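Local coordinates for putative ABC-transporter ATP-binding protein (PDB 1Z47) that probably binds and hydrolyses ATP as the nucleotide-binding subunit of an ABC transporter thought to import sulfate, at residues D106-G111 against A124-L129; L98-T103 against G149-V154; V44-P49 against T56-I61. All coordinates share one frame; numbering follows the deposited sequence.

Interaction 1: D106-G111 against A124-L129; sequences DNVSFG and ARVREL
Ser109 and Val126 bring the two backbones closest, their CA atoms 5.8 Å apart, where helix 104-109 lies against helix 119-132. The tightest touch is there as well: CB of Ser109 meets CG2 of Val126 at 3.5 Å, shorter than usual for two carbons, and the same methyl also reaches the Ser109 CA. The hydroxyl takes no part in this touch, since a chi1 of 72° sets OG between the backbone N and the carbonyl carbon, where it makes a weak 3.3 Å hydrogen bond to the backbone O of Asp106. One residue earlier, CG1 of Val108 serves two partners, CG1 of Val126 at 4.0 Å and CD1 of Leu129 at 4.1 Å. The two valine side chains lie alongside one another and point opposite ways. On the helix 119-132 side, CG of Leu129 sits over the centre of one face of the Arg125 guanidinium, whose NH2 pairs with OE2 of Glu128 at 2.9 Å. Val108 also leans on Val154 and Ala157 of helix 148-160. No hydrogen bond or salt bridge crosses between the segments, so the buried contact rests on apolar fit, and the small serine is consistent with so close an approach of the helices.

Interaction 2: L98-T103 against G149-V154; sequences LFQHMT and GQQQRV
The side chains of Gln100 and Gln151 cross nearly at right angles, with their amide planes turned 50° apart, and NE2 of Gln100 comes to 4.1 Å from NE2 of Gln151, without a hydrogen bond. Two other flat groups are covered from within their own segments: CB of Gln100 lies over one face of the His101 ring, toward the rim, and CA of Gln150 is similarly offset over a face of the Arg153 guanidinium. The Gln100 chain bends back at chi2 (-60°), which returns its NE2 to the backbone O of Leu98 at 2.9 Å; the donor stands well above the carbonyl plane, and the N-H...O angle is 147°.

Leu98 carries most of the contact. Its CD1 comes within 3.4 Å of the backbone O of Gln151 and packs at 3.9 Å from CB of Val154, while CD2 reaches CG1 of the same valine. CB and CG of Gln151 lie beside that CD1 methyl, and the chain, extended beyond CG, carries NE2 past it as well. An alanine in place of Leu98 would lose both methyls and would probably open a gap beside Val154, leaving the Gln151 chain freer to turn.

Beyond the leucine, residues Phe99 to Met102 form a type I beta turn, closed by Met102 N to Phe99 O at 3.1 Å. Thr103 then takes the N-cap position of helix 104-109, its OG1 accepting from the backbone N of Asp106. Phe99 makes a cation-pi contact with Arg158 of helix 148-160. The arrangement belongs to the helical subdomain of an ABC ATPase: the loop leaving strand 89-93, consistent with the Q-loop region of this family, is seated on the helix that begins within the LSGGQ signature sequence, whose last two residues are Gly149 and Gln150.

Interaction 3: V44-P49 against T56-I61; sequences VGLLGP and TILRLI
Apolar contacts carry the meeting of Leu46 with Ile57 and Leu58, and a single methyl does the work. CD1 of Leu46 approaches CG2 of Ile57 at 3.7 Å, the two side chains crossing at a slant, and touches CD1 of Leu58 at 4.0 Å. It thus lies between two successive helix residues, close enough to their backbone to stand 3.9 Å from the N of Leu58. The torsions fit this: Ile57 holds CG2 anti to its N, whereas Leu46 already points toward the helix, and with chi1 -57° and an extended chi2 its CD1 reaches it. Val200 and Val202 of strand 198-203 touch both leucines, and Phe17 of strand 15-22 meets Ile57.

Hydrogen bonds stay within each element or go to neighbours, and none joins the two segments. The helix turn is closed by Leu60 N to Thr56 O at 2.7 Å and Ile61 N to Ile57 O at 3.0 Å. The strand is paired through Val44 and Leu46 with strand 198-203, and through Gly45 with strand 215-220.

A salt bridge, Arg59 with Glu65, lies outside the interface. Packing also reaches the second subunit, where Pro49 touches its Asp177.

Strand, glycine-rich loop and helix follow one another in the order of a P-loop NTPase. Gly48 begins what is consistent with the Walker A motif, and the leucine contact packs the helix after that loop onto the central sheet.

Overall arrangement
Interaction 3 comes first along the chain; both segments of interaction 1 then fall between the two segments of interaction 2. Interactions 1 and 2 are neighbours, their centres 12 Å apart, and they touch directly: Asn107 OD1 probably accepts a hydrogen bond from Phe99 N, and Phe110 meets Phe99 edge to face. Helix 104-109 and helix 148-160 connect them into one helical cluster. Interaction 3 lies on the mixed sheet, its centre 28 Å from that of interaction 1 and 25 Å from that of interaction 2. The example illustrates how an ABC ATPase combines a P-loop core with a separate helical subdomain.

Interaction 1: D106-G111 against A124-L129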
ATOM      1  N   ASP B 106       9.512  -1.652 -32.078  1.00 37.15           N
ATOM      2  CA  ASP B 106      10.282  -0.451 -32.375  1.00 42.13           C
ATOM      3  C   ASP B 106      10.563   0.400 -31.155  1.00 45.43           C
ATOM      4  O   ASP B 106      11.600   1.063 -31.093  1.00 43.73           O
ATOM      5  CB  ASP B 106       9.593   0.357 -33.472  1.00 42.84           C
ATOM      6  CG  ASP B 106       9.701  -0.314 -34.819  1.00 44.55           C
ATOM      7  OD1 ASP B 106      10.567  -1.203 -34.966  1.00 51.04           O
ATOM      8  OD2 ASP B 106       8.940   0.043 -35.733  1.00 46.93           O
ATOM      9  N   ASN B 107       9.653   0.373 -30.184  1.00 42.54           N
ATOM     10  CA  ASN B 107       9.860   1.124 -28.949  1.00 46.79           C
ATOM     11  C   ASN B 107      11.094   0.571 -28.253  1.00 47.24           C
ATOM     12  O   ASN B 107      11.939   1.326 -27.776  1.00 47.77           O
ATOM     13  CB  ASN B 107       8.666   0.971 -28.015  1.00 44.46           C
ATOM     14  CG  ASN B 107       7.742   2.164 -28.060  1.00 50.40           C
ATOM     15  OD1 ASN B 107       8.012   3.195 -27.438  1.00 47.33           O
ATOM     16  ND2 ASN B 107       6.650   2.040 -28.807  1.00 44.38           N
ATOM     17  N   VAL B 108      11.186  -0.759 -28.214  1.00 45.52           N
ATOM     18  CA  VAL B 108      12.300  -1.448 -27.565  1.00 46.30           C
ATOM     19  C   VAL B 108      13.641  -1.393 -28.300  1.00 49.03           C
ATOM     20  O   VAL B 108      14.686  -1.432 -27.658  1.00 49.24           O
ATOM     21  CB  VAL B 108      11.950  -2.936 -27.299  1.00 41.04           C
ATOM     22  CG1 VAL B 108      13.194  -3.715 -26.901  1.00 46.13           C
ATOM     23  CG2 VAL B 108      10.911  -3.025 -26.189  1.00 43.91           C
ATOM     24  N   SER B 109      13.625  -1.294 -29.628  1.00 50.47           N
ATOM     25  CA  SER B 109      14.878  -1.265 -30.381  1.00 52.29           C
ATOM     26  C   SER B 109      15.518   0.120 -30.352  1.00 57.16           C
ATOM     27  O   SER B 109      16.707   0.270 -30.626  1.00 53.42           O
ATOM     28  CB  SER B 109      14.654  -1.724 -31.833  1.00 53.54           C
ATOM     29  OG  SER B 109      13.946  -0.765 -32.591  1.00 42.86           O
ATOM     30  N   PHE B 110      14.717   1.118 -29.996  1.00 61.39           N
ATOM     31  CA  PHE B 110      15.156   2.513 -29.897  1.00 67.76           C
ATOM     32  C   PHE B 110      16.586   2.718 -29.353  1.00 67.92           C
ATOM     33  O   PHE B 110      17.405   3.398 -29.971  1.00 69.52           O
ATOM     34  CB  PHE B 110      14.168   3.281 -29.018  1.00 71.77           C
ATOM     35  CG  PHE B 110      14.309   4.774 -29.103  1.00 77.95           C
ATOM     36  CD1 PHE B 110      13.820   5.472 -30.208  1.00 79.46           C
ATOM     37  CD2 PHE B 110      14.933   5.487 -28.082  1.00 78.15           C
ATOM     38  CE1 PHE B 110      13.952   6.860 -30.295  1.00 80.32           C
ATOM     39  CE2 PHE B 110      15.070   6.875 -28.161  1.00 80.02           C
ATOM     40  CZ  PHE B 110      14.578   7.562 -29.269  1.00 80.29           C
ATOM     41  N   GLY B 111      16.880   2.138 -28.194  1.00 68.95           N
ATOM     42  CA  GLY B 111      18.201   2.290 -27.596  1.00 68.62           C
ATOM     43  C   GLY B 111      19.361   1.703 -28.384  1.00 70.01           C
ATOM     44  O   GLY B 111      20.390   2.353 -28.568  1.00 69.60           O
ATOM     45  N   ALA B 124      18.350  -9.357 -32.989  1.00 37.15           N
ATOM     46  CA  ALA B 124      18.478 -10.465 -32.056  1.00 32.99           C
ATOM     47  C   ALA B 124      18.372  -9.978 -30.605  1.00 33.08           C
ATOM     48  O   ALA B 124      17.818 -10.673 -29.748  1.00 33.38           O
ATOM     49  CB  ALA B 124      19.845 -11.204 -32.272  1.00 35.52           C
ATOM     50  N   ARG B 125      18.909  -8.790 -30.345  1.00 34.56           N
ATOM     51  CA  ARG B 125      18.899  -8.191 -29.003  1.00 37.34           C
ATOM     52  C   ARG B 125      17.439  -7.926 -28.625  1.00 37.88           C
ATOM     53  O   ARG B 125      16.986  -8.249 -27.521  1.00 36.64           O
ATOM     54  CB  ARG B 125      19.649  -6.857 -29.046  1.00 43.31           C
ATOM     55  CG  ARG B 125      20.581  -6.504 -27.880  1.00 53.09           C
ATOM     56  CD  ARG B 125      19.903  -6.218 -26.552  1.00 49.80           C
ATOM     57  NE  ARG B 125      20.027  -7.339 -25.617  1.00 54.17           N
ATOM     58  CZ  ARG B 125      20.207  -7.210 -24.302  1.00 50.29           C
ATOM     59  NH1 ARG B 125      20.290  -6.006 -23.749  1.00 54.50           N
ATOM     60  NH2 ARG B 125      20.287  -8.287 -23.532  1.00 42.19           N
ATOM     61  N   VAL B 126      16.703  -7.325 -29.558  1.00 36.30           N
ATOM     62  CA  VAL B 126      15.296  -7.001 -29.311  1.00 35.51           C
ATOM     63  C   VAL B 126      14.458  -8.238 -29.078  1.00 35.23           C
ATOM     64  O   VAL B 126      13.710  -8.318 -28.096  1.00 35.97           O
ATOM     65  CB  VAL B 126      14.718  -6.175 -30.462  1.00 37.64           C
ATOM     66  CG1 VAL B 126      13.185  -5.959 -30.270  1.00 34.55           C
ATOM     67  CG2 VAL B 126      15.456  -4.851 -30.524  1.00 30.47           C
ATOM     68  N   ARG B 127      14.595  -9.228 -29.948  1.00 34.36           N
ATOM     69  CA  ARG B 127      13.811 -10.435 -29.790  1.00 39.43           C
ATOM     70  C   ARG B 127      14.136 -11.103 -28.481  1.00 40.93           C
ATOM     71  O   ARG B 127      13.271 -11.728 -27.854  1.00 42.41           O
ATOM     72  CB  ARG B 127      14.051 -11.378 -30.976  1.00 44.85           C
ATOM     73  CG  ARG B 127      13.677 -10.691 -32.281  1.00 50.89           C
ATOM     74  CD  ARG B 127      13.621 -11.611 -33.482  1.00 57.61           C
ATOM     75  NE  ARG B 127      13.359 -10.830 -34.695  1.00 63.70           N
ATOM     76  CZ  ARG B 127      12.226 -10.176 -34.951  1.00 64.44           C
ATOM     77  NH1 ARG B 127      11.213 -10.204 -34.089  1.00 60.86           N
ATOM     78  NH2 ARG B 127      12.114  -9.472 -36.073  1.00 65.19           N
ATOM     79  N   GLU B 128      15.389 -10.949 -28.065  1.00 42.64           N
ATOM     80  CA  GLU B 128      15.869 -11.512 -26.817  1.00 44.22           C
ATOM     81  C   GLU B 128      15.072 -10.908 -25.659  1.00 39.02           C
ATOM     82  O   GLU B 128      14.527 -11.623 -24.830  1.00 37.12           O
ATOM     83  CB  GLU B 128      17.356 -11.170 -26.637  1.00 47.60           C
ATOM     84  CG  GLU B 128      18.034 -11.876 -25.462  1.00 58.77           C
ATOM     85  CD  GLU B 128      19.301 -11.166 -24.969  1.00 64.81           C
ATOM     86  OE1 GLU B 128      20.116 -10.689 -25.799  1.00 64.57           O
ATOM     87  OE2 GLU B 128      19.487 -11.094 -23.731  1.00 72.84           O
ATOM     88  N   LEU B 129      15.039  -9.579 -25.607  1.00 39.78           N
ATOM     89  CA  LEU B 129      14.333  -8.868 -24.549  1.00 40.17           C
ATOM     90  C   LEU B 129      12.831  -9.155 -24.550  1.00 39.70           C
ATOM     91  O   LEU B 129      12.236  -9.402 -23.497  1.00 38.40           O
ATOM     92  CB  LEU B 129      14.581  -7.367 -24.683  1.00 42.57           C
ATOM     93  CG  LEU B 129      16.011  -6.942 -24.358  1.00 48.79           C
ATOM     94  CD1 LEU B 129      16.242  -5.500 -24.783  1.00 52.27           C
ATOM     95  CD2 LEU B 129      16.248  -7.133 -22.866  1.00 51.42           C
TER

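Interaction 2: L98-T103 against G149-V154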
ATOM      1  N   LEU B  98       5.892   5.774 -23.494  1.00 70.53           N
ATOM      2  CA  LEU B  98       6.255   4.950 -24.631  1.00 65.66           C
ATOM      3  C   LEU B  98       5.880   5.743 -25.877  1.00 66.03           C
ATOM      4  O   LEU B  98       4.988   6.594 -25.836  1.00 64.24           O
ATOM      5  CB  LEU B  98       5.476   3.629 -24.618  1.00 63.54           C
ATOM      6  CG  LEU B  98       5.618   2.680 -23.426  1.00 57.80           C
ATOM      7  CD1 LEU B  98       4.833   1.396 -23.724  1.00 55.66           C
ATOM      8  CD2 LEU B  98       7.079   2.368 -23.171  1.00 54.71           C
ATOM      9  N   PHE B  99       6.571   5.476 -26.977  1.00 63.62           N
ATOM     10  CA  PHE B  99       6.282   6.146 -28.231  1.00 60.57           C
ATOM     11  C   PHE B  99       5.011   5.497 -28.756  1.00 60.56           C
ATOM     12  O   PHE B  99       5.029   4.413 -29.340  1.00 57.46           O
ATOM     13  CB  PHE B  99       7.462   5.958 -29.174  1.00 65.77           C
ATOM     14  CG  PHE B  99       8.769   6.430 -28.587  1.00 68.28           C
ATOM     15  CD1 PHE B  99       9.951   5.738 -28.829  1.00 71.43           C
ATOM     16  CD2 PHE B  99       8.812   7.564 -27.774  1.00 71.79           C
ATOM     17  CE1 PHE B  99      11.162   6.167 -28.268  1.00 74.54           C
ATOM     18  CE2 PHE B  99      10.016   8.004 -27.209  1.00 71.94           C
ATOM     19  CZ  PHE B  99      11.192   7.303 -27.457  1.00 74.90           C
ATOM     20  N   GLN B 100       3.903   6.183 -28.511  1.00 56.61           N
ATOM     21  CA  GLN B 100       2.568   5.731 -28.870  1.00 55.06           C
ATOM     22  C   GLN B 100       2.310   5.329 -30.312  1.00 53.03           C
ATOM     23  O   GLN B 100       1.408   4.541 -30.588  1.00 51.40           O
ATOM     24  CB  GLN B 100       1.562   6.810 -28.465  1.00 56.36           C
ATOM     25  CG  GLN B 100       1.641   7.178 -26.987  1.00 55.69           C
ATOM     26  CD  GLN B 100       1.380   5.989 -26.082  1.00 53.39           C
ATOM     27  OE1 GLN B 100       0.341   5.332 -26.184  1.00 55.17           O
ATOM     28  NE2 GLN B 100       2.323   5.706 -25.192  1.00 45.96           N
ATOM     29  N   HIS B 101       3.105   5.852 -31.235  1.00 52.49           N
ATOM     30  CA  HIS B 101       2.885   5.559 -32.643  1.00 52.33           C
ATOM     31  C   HIS B 101       3.888   4.572 -33.227  1.00 50.54           C
ATOM     32  O   HIS B 101       4.000   4.399 -34.441  1.00 53.76           O
ATOM     33  CB  HIS B 101       2.875   6.891 -33.379  1.00 56.09           C
ATOM     34  CG  HIS B 101       2.151   7.958 -32.619  1.00 58.14           C
ATOM     35  ND1 HIS B 101       2.794   9.043 -32.060  1.00 59.46           N
ATOM     36  CD2 HIS B 101       0.856   8.050 -32.232  1.00 59.82           C
ATOM     37  CE1 HIS B 101       1.927   9.754 -31.361  1.00 61.21           C
ATOM     38  NE2 HIS B 101       0.743   9.174 -31.449  1.00 63.04           N
ATOM     39  N   MET B 102       4.584   3.898 -32.324  1.00 47.85           N
ATOM     40  CA  MET B 102       5.590   2.909 -32.670  1.00 45.37           C
ATOM     41  C   MET B 102       5.136   1.593 -32.050  1.00 40.14           C
ATOM     42  O   MET B 102       4.542   1.587 -30.966  1.00 37.41           O
ATOM     43  CB  MET B 102       6.916   3.287 -32.030  1.00 44.77           C
ATOM     44  CG  MET B 102       8.077   3.422 -32.957  1.00 53.71           C
ATOM     45  SD  MET B 102       9.520   3.935 -31.984  1.00 56.60           S
ATOM     46  CE  MET B 102       9.355   5.737 -32.192  1.00 58.55           C
ATOM     47  N   THR B 103       5.415   0.490 -32.727  1.00 35.69           N
ATOM     48  CA  THR B 103       5.071  -0.808 -32.182  1.00 33.96           C
ATOM     49  C   THR B 103       5.996  -1.085 -30.988  1.00 30.91           C
ATOM     50  O   THR B 103       6.979  -0.382 -30.749  1.00 27.75           O
ATOM     51  CB  THR B 103       5.299  -1.929 -33.196  1.00 33.84           C
ATOM     52  OG1 THR B 103       6.671  -1.904 -33.628  1.00 37.36           O
ATOM     53  CG2 THR B 103       4.340  -1.778 -34.391  1.00 42.13           C
ATOM     54  N   GLY B 149      -0.098  -2.505 -17.317  1.00 44.35           N
ATOM     55  CA  GLY B 149       0.890  -3.462 -16.846  1.00 41.37           C
ATOM     56  C   GLY B 149       1.851  -3.847 -17.951  1.00 43.61           C
ATOM     57  O   GLY B 149       3.073  -3.840 -17.753  1.00 41.41           O
ATOM     58  N   GLN B 150       1.305  -4.197 -19.116  1.00 38.20           N
ATOM     59  CA  GLN B 150       2.147  -4.573 -20.249  1.00 38.23           C
ATOM     60  C   GLN B 150       2.968  -3.375 -20.726  1.00 34.75           C
ATOM     61  O   GLN B 150       4.110  -3.534 -21.135  1.00 36.80           O
ATOM     62  CB  GLN B 150       1.297  -5.133 -21.406  1.00 38.58           C
ATOM     63  CG  GLN B 150       0.550  -6.421 -21.044  1.00 40.91           C
ATOM     64  CD  GLN B 150      -0.545  -6.783 -22.038  1.00 43.71           C
ATOM     65  OE1 GLN B 150      -1.162  -5.912 -22.655  1.00 43.71           O
ATOM     66  NE2 GLN B 150      -0.809  -8.071 -22.174  1.00 47.15           N
ATOM     67  N   GLN B 151       2.407  -2.171 -20.662  1.00 36.03           N
ATOM     68  CA  GLN B 151       3.153  -0.990 -21.096  1.00 35.24           C
ATOM     69  C   GLN B 151       4.403  -0.755 -20.249  1.00 35.82           C
ATOM     70  O   GLN B 151       5.404  -0.235 -20.749  1.00 34.17           O
ATOM     71  CB  GLN B 151       2.271   0.266 -21.067  1.00 40.49           C
ATOM     72  CG  GLN B 151       1.306   0.347 -22.259  1.00 44.20           C
ATOM     73  CD  GLN B 151       0.482   1.629 -22.274  1.00 51.59           C
ATOM     74  OE1 GLN B 151      -0.729   1.593 -22.071  1.00 51.33           O
ATOM     75  NE2 GLN B 151       1.139   2.768 -22.518  1.00 46.39           N
ATOM     76  N   GLN B 152       4.336  -1.112 -18.965  1.00 37.19           N
ATOM     77  CA  GLN B 152       5.500  -0.967 -18.070  1.00 37.70           C
ATOM     78  C   GLN B 152       6.548  -2.017 -18.448  1.00 37.28           C
ATOM     79  O   GLN B 152       7.743  -1.762 -18.365  1.00 38.95           O
ATOM     80  CB  GLN B 152       5.102  -1.166 -16.601  1.00 36.78           C
ATOM     81  CG  GLN B 152       4.240  -0.061 -16.025  1.00 39.16           C
ATOM     82  CD  GLN B 152       4.840   1.311 -16.255  1.00 42.95           C
ATOM     83  OE1 GLN B 152       6.041   1.518 -16.063  1.00 49.85           O
ATOM     84  NE2 GLN B 152       4.002   2.263 -16.670  1.00 42.21           N
ATOM     85  N   ARG B 153       6.110  -3.207 -18.846  1.00 37.86           N
ATOM     86  CA  ARG B 153       7.092  -4.207 -19.244  1.00 39.42           C
ATOM     87  C   ARG B 153       7.840  -3.699 -20.484  1.00 39.50           C
ATOM     88  O   ARG B 153       9.053  -3.903 -20.626  1.00 41.00           O
ATOM     89  CB  ARG B 153       6.433  -5.563 -19.533  1.00 41.85           C
ATOM     90  CG  ARG B 153       5.684  -6.150 -18.338  1.00 39.59           C
ATOM     91  CD  ARG B 153       5.710  -7.687 -18.307  1.00 43.82           C
ATOM     92  NE  ARG B 153       5.074  -8.327 -19.462  1.00 45.68           N
ATOM     93  CZ  ARG B 153       3.767  -8.526 -19.617  1.00 49.39           C
ATOM     94  NH1 ARG B 153       3.324  -9.126 -20.717  1.00 54.52           N
ATOM     95  NH2 ARG B 153       2.898  -8.149 -18.686  1.00 48.75           N
ATOM     96  N   VAL B 154       7.135  -3.010 -21.371  1.00 35.96           N
ATOM     97  CA  VAL B 154       7.768  -2.497 -22.584  1.00 33.62           C
ATOM     98  C   VAL B 154       8.766  -1.388 -22.248  1.00 35.78           C
ATOM     99  O   VAL B 154       9.842  -1.316 -22.828  1.00 32.38           O
ATOM    100  CB  VAL B 154       6.705  -1.973 -23.616  1.00 32.36           C
ATOM    101  CG1 VAL B 154       7.397  -1.399 -24.847  1.00 38.96           C
ATOM    102  CG2 VAL B 154       5.774  -3.112 -24.043  1.00 31.16           C
TER

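Interaction 3: V44-P49 against T56-I61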
ATOM      1  N   VAL B  44      18.959  -1.012  -4.854  1.00 33.73           N
ATOM      2  CA  VAL B  44      18.772  -0.144  -3.678  1.00 35.00           C
ATOM      3  C   VAL B  44      17.500   0.695  -3.721  1.00 35.02           C
ATOM      4  O   VAL B  44      17.185   1.296  -4.748  1.00 34.40           O
ATOM      5  CB  VAL B  44      19.962   0.825  -3.503  1.00 35.77           C
ATOM      6  CG1 VAL B  44      19.618   1.932  -2.475  1.00 29.51           C
ATOM      7  CG2 VAL B  44      21.206   0.036  -3.063  1.00 33.24           C
ATOM      8  N   GLY B  45      16.790   0.738  -2.596  1.00 32.55           N
ATOM      9  CA  GLY B  45      15.590   1.548  -2.511  1.00 34.64           C
ATOM     10  C   GLY B  45      15.889   2.855  -1.776  1.00 32.47           C
ATOM     11  O   GLY B  45      16.468   2.855  -0.684  1.00 34.95           O
ATOM     12  N   LEU B  46      15.534   3.971  -2.385  1.00 31.93           N
ATOM     13  CA  LEU B  46      15.732   5.251  -1.741  1.00 32.20           C
ATOM     14  C   LEU B  46      14.363   5.492  -1.072  1.00 32.68           C
ATOM     15  O   LEU B  46      13.371   5.845  -1.727  1.00 30.83           O
ATOM     16  CB  LEU B  46      16.056   6.335  -2.761  1.00 28.26           C
ATOM     17  CG  LEU B  46      17.265   6.145  -3.704  1.00 38.01           C
ATOM     18  CD1 LEU B  46      17.322   7.313  -4.650  1.00 28.53           C
ATOM     19  CD2 LEU B  46      18.569   6.075  -2.910  1.00 34.28           C
ATOM     20  N   LEU B  47      14.330   5.279   0.237  1.00 34.50           N
ATOM     21  CA  LEU B  47      13.099   5.422   1.017  1.00 33.18           C
ATOM     22  C   LEU B  47      13.043   6.675   1.895  1.00 32.46           C
ATOM     23  O   LEU B  47      13.908   6.878   2.755  1.00 34.60           O
ATOM     24  CB  LEU B  47      12.932   4.170   1.882  1.00 30.14           C
ATOM     25  CG  LEU B  47      11.847   4.154   2.961  1.00 33.32           C
ATOM     26  CD1 LEU B  47      10.457   4.332   2.327  1.00 35.66           C
ATOM     27  CD2 LEU B  47      11.916   2.831   3.716  1.00 32.04           C
ATOM     28  N   GLY B  48      12.016   7.493   1.689  1.00 29.73           N
ATOM     29  CA  GLY B  48      11.847   8.696   2.483  1.00 29.72           C
ATOM     30  C   GLY B  48      10.543   9.448   2.220  1.00 31.19           C
ATOM     31  O   GLY B  48       9.814   9.151   1.264  1.00 29.04           O
ATOM     32  N   PRO B  49      10.219  10.437   3.061  1.00 33.59           N
ATOM     33  CA  PRO B  49       8.988  11.233   2.897  1.00 32.13           C
ATOM     34  C   PRO B  49       9.102  12.062   1.618  1.00 34.16           C
ATOM     35  O   PRO B  49      10.195  12.256   1.085  1.00 32.99           O
ATOM     36  CB  PRO B  49       8.996  12.157   4.113  1.00 32.90           C
ATOM     37  CG  PRO B  49       9.759  11.388   5.142  1.00 35.39           C
ATOM     38  CD  PRO B  49      10.893  10.744   4.334  1.00 29.94           C
ATOM     39  N   THR B  56      15.694  13.822  -5.707  1.00 34.28           N
ATOM     40  CA  THR B  56      16.845  14.611  -6.145  1.00 36.80           C
ATOM     41  C   THR B  56      18.046  13.680  -6.298  1.00 38.83           C
ATOM     42  O   THR B  56      18.776  13.777  -7.283  1.00 38.05           O
ATOM     43  CB  THR B  56      17.162  15.720  -5.131  1.00 38.60           C
ATOM     44  OG1 THR B  56      15.986  16.528  -4.960  1.00 34.40           O
ATOM     45  CG2 THR B  56      18.332  16.613  -5.637  1.00 36.54           C
ATOM     46  N   ILE B  57      18.235  12.768  -5.338  1.00 37.65           N
ATOM     47  CA  ILE B  57      19.344  11.808  -5.395  1.00 39.55           C
ATOM     48  C   ILE B  57      19.241  10.942  -6.667  1.00 43.70           C
ATOM     49  O   ILE B  57      20.230  10.774  -7.399  1.00 41.72           O
ATOM     50  CB  ILE B  57      19.363  10.893  -4.143  1.00 40.79           C
ATOM     51  CG1 ILE B  57      19.859  11.706  -2.924  1.00 39.93           C
ATOM     52  CG2 ILE B  57      20.229   9.650  -4.399  1.00 33.07           C
ATOM     53  CD1 ILE B  57      19.918  10.908  -1.619  1.00 38.75           C
ATOM     54  N   LEU B  58      18.056  10.380  -6.925  1.00 36.25           N
ATOM     55  CA  LEU B  58      17.858   9.567  -8.128  1.00 38.04           C
ATOM     56  C   LEU B  58      18.230  10.405  -9.363  1.00 36.04           C
ATOM     57  O   LEU B  58      18.949   9.928 -10.251  1.00 40.82           O
ATOM     58  CB  LEU B  58      16.391   9.109  -8.243  1.00 37.36           C
ATOM     59  CG  LEU B  58      16.231   7.955  -9.224  1.00 40.90           C
ATOM     60  CD1 LEU B  58      16.625   6.643  -8.537  1.00 38.25           C
ATOM     61  CD2 LEU B  58      14.783   7.924  -9.756  1.00 41.20           C
ATOM     62  N   ARG B  59      17.756  11.653  -9.412  1.00 37.07           N
ATOM     63  CA  ARG B  59      18.050  12.552 -10.530  1.00 41.22           C
ATOM     64  C   ARG B  59      19.546  12.933 -10.605  1.00 46.21           C
ATOM     65  O   ARG B  59      20.063  13.187 -11.695  1.00 44.05           O
ATOM     66  CB  ARG B  59      17.182  13.811 -10.445  1.00 40.95           C
ATOM     67  CG  ARG B  59      15.687  13.518 -10.612  1.00 43.93           C
ATOM     68  CD  ARG B  59      14.836  14.730 -10.287  1.00 46.38           C
ATOM     69  NE  ARG B  59      15.191  15.858 -11.138  1.00 54.66           N
ATOM     70  CZ  ARG B  59      15.024  15.882 -12.459  1.00 56.86           C
ATOM     71  NH1 ARG B  59      15.388  16.956 -13.154  1.00 54.82           N
ATOM     72  NH2 ARG B  59      14.481  14.838 -13.081  1.00 56.00           N
ATOM     73  N   LEU B  60      20.230  12.964  -9.460  1.00 43.72           N
ATOM     74  CA  LEU B  60      21.670  13.275  -9.431  1.00 48.47           C
ATOM     75  C   LEU B  60      22.450  12.114 -10.049  1.00 48.61           C
ATOM     76  O   LEU B  60      23.519  12.318 -10.622  1.00 48.98           O
ATOM     77  CB  LEU B  60      22.186  13.474  -7.999  1.00 48.85           C
ATOM     78  CG  LEU B  60      22.432  14.848  -7.365  1.00 51.90           C
ATOM     79  CD1 LEU B  60      23.049  15.797  -8.384  1.00 55.01           C
ATOM     80  CD2 LEU B  60      21.156  15.417  -6.828  1.00 52.77           C
ATOM     81  N   ILE B  61      21.929  10.896  -9.905  1.00 47.72           N
ATOM     82  CA  ILE B  61      22.584   9.723 -10.474  1.00 50.08           C
ATOM     83  C   ILE B  61      22.355   9.713 -11.994  1.00 52.47           C
ATOM     84  O   ILE B  61      23.223   9.284 -12.773  1.00 50.82           O
ATOM     85  CB  ILE B  61      22.020   8.411  -9.888  1.00 48.77           C
ATOM     86  CG1 ILE B  61      22.274   8.344  -8.382  1.00 50.11           C
ATOM     87  CG2 ILE B  61      22.677   7.212 -10.575  1.00 52.37           C
ATOM     88  CD1 ILE B  61      21.644   7.123  -7.707  1.00 48.90           C
TER